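Local atomic coordinates of sensor protein (Rhodopseudomonas palustris, PDB entry 2OOL), a protein that binds a bilin chromophore through the chromophore-binding domain of a bacteriophytochrome, a light receptor that probably signals as a histidine kinase. Residues A[181-186]-A[196-201]; A[280-285]-A[296-301]. All blocks are in the same frame, centred on the assembly; numbering follows the deposited sequence.

Interaction 1 of 2, residues A[181-186]-A[196-201]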
loop_
_atom_site.group_PDB
_atom_site.type_symbol
_atom_site.label_atom_id
_atom_site.label_comp_id
_atom_site.label_asym_id
_atom_site.label_seq_id
_atom_site.Cartn_x
_atom_site.Cartn_y
_atom_site.Cartn_z
ATOM N N ARG A 181 -7.061 19.882 -4.630
ATOM C CA ARG A 181 -7.557 20.253 -3.296
ATOM C C ARG A 181 -8.286 19.103 -2.640
ATOM O O ARG A 181 -9.244 18.580 -3.190
ATOM C CB ARG A 181 -8.526 21.436 -3.405
ATOM C CG ARG A 181 -8.988 22.010 -2.050
ATOM C CD ARG A 181 -9.860 23.240 -2.238
ATOM N NE ARG A 181 -11.100 22.961 -2.962
ATOM C CZ ARG A 181 -11.814 23.877 -3.605
ATOM N NH1 ARG A 181 -12.921 23.529 -4.191
ATOM N NH2 ARG A 181 -11.443 25.132 -3.656
ATOM N N ILE A 182 -7.799 18.684 -1.481
ATOM C CA ILE A 182 -8.420 17.633 -0.705
ATOM C C ILE A 182 -8.903 18.236 0.609
ATOM O O ILE A 182 -8.136 18.896 1.309
ATOM C CB ILE A 182 -7.420 16.500 -0.407
ATOM C CG1 ILE A 182 -6.683 16.035 -1.676
ATOM C CG2 ILE A 182 -8.081 15.331 0.333
ATOM C CD1 ILE A 182 -7.512 15.657 -2.849
ATOM N N LYS A 183 -10.173 17.975 0.949
ATOM C CA LYS A 183 -10.819 18.528 2.158
ATOM C C LYS A 183 -11.355 17.403 3.019
ATOM O O LYS A 183 -11.860 16.453 2.510
ATOM C CB LYS A 183 -11.982 19.441 1.768
ATOM C CG LYS A 183 -11.524 20.748 1.009
ATOM C CD LYS A 183 -12.608 21.297 0.063
ATOM C CE LYS A 183 -12.954 20.319 -1.051
ATOM N NZ LYS A 183 -12.133 20.392 -2.263
ATOM N N VAL A 184 -11.253 17.523 4.337
ATOM C CA VAL A 184 -11.972 16.610 5.224
ATOM C C VAL A 184 -13.139 17.415 5.793
ATOM O O VAL A 184 -12.955 18.475 6.375
ATOM C CB VAL A 184 -11.089 16.052 6.324
ATOM C CG1 VAL A 184 -11.904 15.072 7.193
ATOM C CG2 VAL A 184 -9.900 15.394 5.688
ATOM N N TYR A 185 -14.327 16.910 5.559
ATOM C CA TYR A 185 -15.587 17.594 5.819
ATOM C C TYR A 185 -16.284 16.779 6.893
ATOM O O TYR A 185 -16.522 15.591 6.687
ATOM C CB TYR A 185 -16.445 17.542 4.543
ATOM C CG TYR A 185 -17.744 18.324 4.575
ATOM C CD1 TYR A 185 -18.984 17.674 4.600
ATOM C CD2 TYR A 185 -17.743 19.692 4.536
ATOM C CE1 TYR A 185 -20.182 18.390 4.609
ATOM C CE2 TYR A 185 -18.944 20.430 4.562
ATOM C CZ TYR A 185 -20.166 19.764 4.578
ATOM O OH TYR A 185 -21.357 20.519 4.616
ATOM N N GLN A 186 -16.641 17.414 8.009
ATOM C CA GLN A 186 -17.260 16.701 9.127
ATOM C C GLN A 186 -18.693 17.168 9.285
ATOM O O GLN A 186 -18.964 18.366 9.202
ATOM C CB GLN A 186 -16.515 17.008 10.450
ATOM C CG GLN A 186 -17.012 16.184 11.643
ATOM C CD GLN A 186 -16.372 16.600 12.962
ATOM O OE1 GLN A 186 -16.515 15.923 13.976
ATOM N NE2 GLN A 186 -15.672 17.699 12.949
ATOM N N ILE A 196 -12.828 20.776 8.084
ATOM C CA ILE A 196 -11.978 20.846 9.260
ATOM C C ILE A 196 -10.492 20.645 8.946
ATOM O O ILE A 196 -9.623 20.924 9.791
ATOM C CB ILE A 196 -12.452 19.870 10.341
ATOM C CG1 ILE A 196 -12.505 18.429 9.801
ATOM C CG2 ILE A 196 -13.860 20.286 10.806
ATOM C CD1 ILE A 196 -12.651 17.367 10.867
ATOM N N ALA A 197 -10.173 20.189 7.744
ATOM C CA ALA A 197 -8.771 20.074 7.317
ATOM C C ALA A 197 -8.752 20.159 5.807
ATOM O O ALA A 197 -9.781 19.953 5.164
ATOM C CB ALA A 197 -8.131 18.756 7.786
ATOM N N GLU A 198 -7.579 20.475 5.270
ATOM C CA GLU A 198 -7.397 20.768 3.861
ATOM C C GLU A 198 -5.937 20.653 3.459
ATOM O O GLU A 198 -5.074 21.109 4.155
ATOM C CB GLU A 198 -7.838 22.188 3.559
ATOM C CG GLU A 198 -7.998 22.484 2.078
ATOM C CD GLU A 198 -8.516 23.889 1.854
ATOM O OE1 GLU A 198 -7.804 24.832 2.277
ATOM O OE2 GLU A 198 -9.647 24.029 1.280
ATOM N N ASP A 199 -5.668 20.002 2.331
ATOM C CA ASP A 199 -4.356 20.153 1.694
ATOM C C ASP A 199 -4.614 20.471 0.251
ATOM O O ASP A 199 -5.400 19.792 -0.412
ATOM C CB ASP A 199 -3.545 18.875 1.814
ATOM C CG ASP A 199 -2.042 19.098 1.587
ATOM O OD1 ASP A 199 -1.422 20.000 2.192
ATOM O OD2 ASP A 199 -1.475 18.351 0.788
ATOM N N ARG A 200 -3.946 21.503 -0.239
ATOM C CA ARG A 200 -4.076 21.936 -1.624
ATOM C C ARG A 200 -2.746 22.402 -2.237
ATOM O O ARG A 200 -1.805 22.814 -1.529
ATOM C CB ARG A 200 -5.085 23.074 -1.730
ATOM C CG ARG A 200 -4.736 24.246 -0.926
ATOM C CD ARG A 200 -5.702 25.396 -1.136
ATOM N NE ARG A 200 -5.020 26.622 -0.744
ATOM C CZ ARG A 200 -4.710 26.924 0.507
ATOM N NH1 ARG A 200 -5.059 26.114 1.505
ATOM N NH2 ARG A 200 -4.068 28.033 0.760
ATOM N N ASP A 201 -2.722 22.367 -3.568
ATOM C CA ASP A 201 -1.582 22.813 -4.368
ATOM C C ASP A 201 -1.593 24.346 -4.454
ATOM O O ASP A 201 -2.575 24.993 -4.088
ATOM C CB ASP A 201 -1.658 22.125 -5.757
ATOM C CG ASP A 201 -0.357 22.266 -6.576
ATOM O OD1 ASP A 201 0.690 22.743 -6.019
ATOM O OD2 ASP A 201 -0.394 21.896 -7.779
#
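R181 crosses E198 and R200 at the start of a beta hairpin of the GAF domain. Its CG lies anti to the backbone N (chi1 -174°), and the methylene CD beyond it comes 3.6 Å from OE2 of E198. The guanidinium reaches on to H299 and P205, while the E198 carboxylate is held by S206 and the backbone N of L207, so this long, multi-donor side chain spans several elements. At I182 the strands form a hydrogen-bonded antiparallel pair: N of I182 gives a nearly straight bond of 2.9 Å to O of D199, and N of D199 returns one to O of I182. K183 lays CG alongside E198, 3.8 Å from OE2; its methylenes pass beside the chromophore, and the bends at chi3 and chi4 turn NZ back to the edge of the R181 guanidinium.

V184 faces two residues at once, because I196 and A197 make a classic beta bulge opposite it. Its N bonds to O of A197 at 3.0 Å, from above the carbonyl plane, and its O receives N of I196 at 2.9 Å. A valine and a small alanine pack CB to CB at 4.3 Å. Farther on, the extended Q186 crosses I196, whose CD1 lies 3.7 Å from NE2. The CG1 branch of I196 sits between the backbone N and carbonyl carbon (chi1 57°), 3.5 Å from O of V184. An alanine here would remove CG1, CG2 and CD1, and would probably leave the Q186 amide with less apolar cover and freer to turn.

On the face of I182, V184, A197 and D199 lies helix 162-177, where R174 forms a salt bridge with D199 and C166 meets A197. Strand 291-300 flanks strand 181-187, with I182 packing on I296 and C298.

Interaction 2 of 2, residues A[280-285]-A[296-301]; sequences AAMSIS and ISCHNL. With LBV (3-[2-[(Z)-[3-(2-carboxyethyl)-5-[(Z)-(4-ethenyl-3-methyl-5-oxidanylidene-pyrrol-2-ylidene)methyl]-4-methyl-pyrrol-1-ium -2-ylidene]methyl]-5-[(Z)-[(3E)-3-ethylidene-4-methyl-5-oxidanylidene-pyrrolidin-2-ylidene]methyl]-4-methyl-1H-pyrrol-3- yl]propanoic acid), chain C.
The antiparallel hairpin of strands 280-288 and 291-300 belongs to the central sheet of the GAF domain, and one of its faces forms part of the bilin pocket. Six backbone hydrogen bonds join the A280-N300, M282-C298 and I284-I296 pairs; the shortest, from N of C298 to O of M282, spans 2.7 Å.

A281, S283, S297 and H299 line the chromophore face. The OG of S297, anti to its backbone N (chi1 -179°), donates to the ring D carbonyl O_D of LBV at 2.7 Å; this short hydroxyl side chain supplies both that donor and an acceptor for water. Near the same oxygen stands the H299 ring, set obliquely to it, with CE1 2.9 Å away; ND1 of H299 takes its hydrogen bond from R181. A281 suits its place by being small: its methyl group CB comes 3.5 Å from O2C of the ring C propionate. OG of S283 is modelled so close to O1C of that propionate that the bond length is doubtful; R231 also bonds this hydroxyl.

The opposite face, of A280, M282, I284, I296, C298 and N300, is largely apolar. M282 bends at chi3 (62°), which brings its CE to 3.9 Å from SG of C298, and CD1 of I284 approaches the same sulfur at 4.3 Å. These flexible and branched chains pack against helix 308-332.

Between the pocket face and the ligand, one water donates to OG of S297 and to O1C of LBV, each at 2.8 Å.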
loop_
_atom_site.group_PDB
_atom_site.type_symbol
_atom_site.label_atom_id
_atom_site.label_comp_id
_atom_site.label_asym_id
_atom_site.label_seq_id
_atom_site.Cartn_x
_atom_site.Cartn_y
_atom_site.Cartn_z
ATOM N N ALA A 280 -13.522 18.046 -11.910
ATOM C CA ALA A 280 -13.386 16.628 -11.482
ATOM C C ALA A 280 -13.651 16.651 -9.987
ATOM O O ALA A 280 -13.231 17.595 -9.318
ATOM C CB ALA A 280 -11.940 16.080 -11.736
ATOM N N ALA A 281 -14.323 15.629 -9.491
ATOM C CA ALA A 281 -14.654 15.446 -8.078
ATOM C C ALA A 281 -14.522 13.964 -7.712
ATOM O O ALA A 281 -14.905 13.083 -8.482
ATOM C CB ALA A 281 -16.065 15.861 -7.825
ATOM N N MET A 282 -13.998 13.706 -6.525
ATOM C CA MET A 282 -13.985 12.364 -5.959
ATOM C C MET A 282 -14.148 12.445 -4.456
ATOM O O MET A 282 -13.463 13.256 -3.787
ATOM C CB MET A 282 -12.656 11.667 -6.235
ATOM C CG MET A 282 -12.567 10.295 -5.503
ATOM S SD MET A 282 -11.075 9.367 -5.902
ATOM C CE MET A 282 -9.826 10.436 -5.318
ATOM N N SER A 283 -14.968 11.575 -3.897
ATOM C CA SER A 283 -15.133 11.576 -2.454
ATOM C C SER A 283 -15.214 10.171 -1.867
ATOM O O SER A 283 -15.548 9.232 -2.542
ATOM C CB SER A 283 -16.317 12.481 -2.041
ATOM O OG SER A 283 -17.527 12.155 -2.706
ATOM N N ILE A 284 -14.794 10.083 -0.599
ATOM C CA ILE A 284 -14.720 8.866 0.177
ATOM C C ILE A 284 -15.399 9.166 1.508
ATOM O O ILE A 284 -15.067 10.151 2.208
ATOM C CB ILE A 284 -13.257 8.436 0.447
ATOM C CG1 ILE A 284 -12.430 8.255 -0.852
ATOM C CG2 ILE A 284 -13.206 7.208 1.293
ATOM C CD1 ILE A 284 -11.604 9.447 -1.177
ATOM N N SER A 285 -16.333 8.315 1.880
ATOM C CA SER A 285 -17.088 8.412 3.151
ATOM C C SER A 285 -16.243 8.103 4.385
ATOM O O SER A 285 -15.341 7.271 4.344
ATOM C CB SER A 285 -18.308 7.446 3.086
ATOM O OG SER A 285 -19.182 7.870 2.049
ATOM N N ILE A 296 -14.070 12.737 2.809
ATOM C CA ILE A 296 -12.889 13.271 2.151
ATOM C C ILE A 296 -13.342 13.644 0.759
ATOM O O ILE A 296 -13.794 12.800 0.002
ATOM C CB ILE A 296 -11.765 12.234 2.066
ATOM C CG1 ILE A 296 -11.483 11.679 3.464
ATOM C CG2 ILE A 296 -10.521 12.855 1.432
ATOM C CD1 ILE A 296 -10.198 10.879 3.589
ATOM N N SER A 297 -13.307 14.941 0.470
ATOM C CA SER A 297 -13.766 15.486 -0.799
ATOM C C SER A 297 -12.561 16.045 -1.568
ATOM O O SER A 297 -11.820 16.880 -1.048
ATOM C CB SER A 297 -14.718 16.642 -0.526
ATOM O OG SER A 297 -15.229 17.232 -1.718
ATOM N N CYS A 298 -12.396 15.568 -2.797
ATOM C CA CYS A 298 -11.247 15.828 -3.638
ATOM C C CYS A 298 -11.712 16.562 -4.923
ATOM O O CYS A 298 -12.506 16.055 -5.671
ATOM C CB CYS A 298 -10.580 14.498 -4.007
ATOM S SG CYS A 298 -10.308 13.278 -2.666
ATOM N N HIS A 299 -11.193 17.761 -5.170
ATOM C CA HIS A 299 -11.579 18.530 -6.343
ATOM C C HIS A 299 -10.363 18.826 -7.230
ATOM O O HIS A 299 -9.242 18.995 -6.743
ATOM C CB HIS A 299 -12.146 19.871 -5.904
ATOM C CG HIS A 299 -13.491 19.792 -5.267
ATOM N ND1 HIS A 299 -14.026 20.850 -4.556
ATOM C CD2 HIS A 299 -14.395 18.776 -5.189
ATOM C CE1 HIS A 299 -15.215 20.494 -4.092
ATOM N NE2 HIS A 299 -15.465 19.249 -4.468
ATOM N N ASN A 300 -10.621 18.869 -8.529
ATOM C CA ASN A 300 -9.640 19.273 -9.495
ATOM C C ASN A 300 -10.256 20.324 -10.421
ATOM O O ASN A 300 -11.439 20.280 -10.732
ATOM C CB ASN A 300 -9.089 18.068 -10.285
ATOM C CG ASN A 300 -7.637 18.294 -10.729
ATOM O OD1 ASN A 300 -6.758 18.398 -9.890
ATOM N ND2 ASN A 300 -7.396 18.392 -12.046
ATOM N N LEU A 301 -9.445 21.267 -10.856
ATOM C CA LEU A 301 -9.924 22.301 -11.755
ATOM C C LEU A 301 -10.368 21.731 -13.077
ATOM O O LEU A 301 -11.409 22.133 -13.616
ATOM C CB LEU A 301 -8.815 23.322 -12.016
ATOM C CG LEU A 301 -9.193 24.561 -12.863
ATOM C CD1 LEU A 301 -9.946 25.619 -12.023
ATOM C CD2 LEU A 301 -7.960 25.171 -13.529
HETATM C C1A LBV C . -27.161 21.126 -3.776
HETATM C C1B LBV C . -26.892 16.736 -4.415
HETATM O O1B LBV C . -25.828 11.283 -7.736
HETATM C C1C LBV C . -22.609 15.820 -3.222
HETATM O O1C LBV C . -17.860 13.956 -4.229
HETATM C C1D LBV C . -19.860 19.183 -1.332
HETATM C C2A LBV C . -28.658 21.312 -3.782
HETATM C C2B LBV C . -27.134 15.420 -4.832
HETATM O O2B LBV C . -24.337 10.777 -6.198
HETATM C C2C LBV C . -21.343 15.261 -2.949
HETATM O O2C LBV C . -18.706 15.476 -5.598
HETATM C C2D LBV C . -19.690 20.160 -0.330
HETATM C C3A LBV C . -29.050 19.842 -4.022
HETATM C C3B LBV C . -25.954 14.694 -4.686
HETATM C C3C LBV C . -20.611 16.239 -2.296
HETATM C C3D LBV C . -18.346 20.461 -0.313
HETATM C C4A LBV C . -27.876 19.045 -4.109
HETATM C C4B LBV C . -24.988 15.579 -4.122
HETATM C C4C LBV C . -21.407 17.394 -2.202
HETATM C C4D LBV C . -17.736 19.675 -1.300
HETATM C CAA LBV C . -30.362 19.328 -4.125
HETATM C CAB LBV C . -25.766 13.217 -5.063
HETATM C CAC LBV C . -20.755 13.864 -3.258
HETATM C CAD LBV C . -17.769 21.397 0.512
HETATM C CBA LBV C . -31.721 20.091 -3.971
HETATM C CBB LBV C . -25.034 13.048 -6.379
HETATM C CBC LBV C . -20.197 13.809 -4.715
HETATM C CBD LBV C . -16.406 21.669 0.523
HETATM C CGB LBV C . -25.068 11.566 -6.801
HETATM C CGC LBV C . -18.789 14.469 -4.872
HETATM C CHB LBV C . -27.943 17.663 -4.364
HETATM C CHC LBV C . -23.658 15.124 -3.864
HETATM C CHD LBV C . -21.099 18.625 -1.619
HETATM C CMA LBV C . -29.036 22.204 -4.976
HETATM C CMB LBV C . -28.464 14.869 -5.395
HETATM C CMC LBV C . -19.168 15.991 -1.806
HETATM C CMD LBV C . -20.744 20.794 0.605
HETATM N N_A LBV C . -26.808 19.837 -3.958
HETATM O O_A LBV C . -26.351 22.035 -3.619
HETATM N N_B LBV C . -25.617 16.759 -3.988
HETATM N N_C LBV C . -22.574 17.085 -2.771
HETATM N N_D LBV C . -18.685 18.946 -1.886
HETATM O O_D LBV C . -16.536 19.632 -1.621
HETATM O O HOH W 1 -15.637 15.589 -3.974
#

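In the fold
Interactions 1 and 2 are successive hairpins of one antiparallel GAF sheet, their centres about 10 Å apart, and they meet where strand 181-187 runs beside strand 291-300. Backbone bonds probably join them there: N of K183 lies 2.8 Å from O of S297, and O of R181 lies 2.9 Å from N of H299. On the far face CD1 of I182 packs 3.5 Å from CB of C298, continuing the apolar layer across both contacts. On the chromophore face the side chain of K183, about 4 Å from LBV at the nearest atoms, extends the wall formed by A281, S283, S297 and H299. The hydrogen bond from R181 to ND1 of H299 probably helps to set that ring's orientation beside ring D.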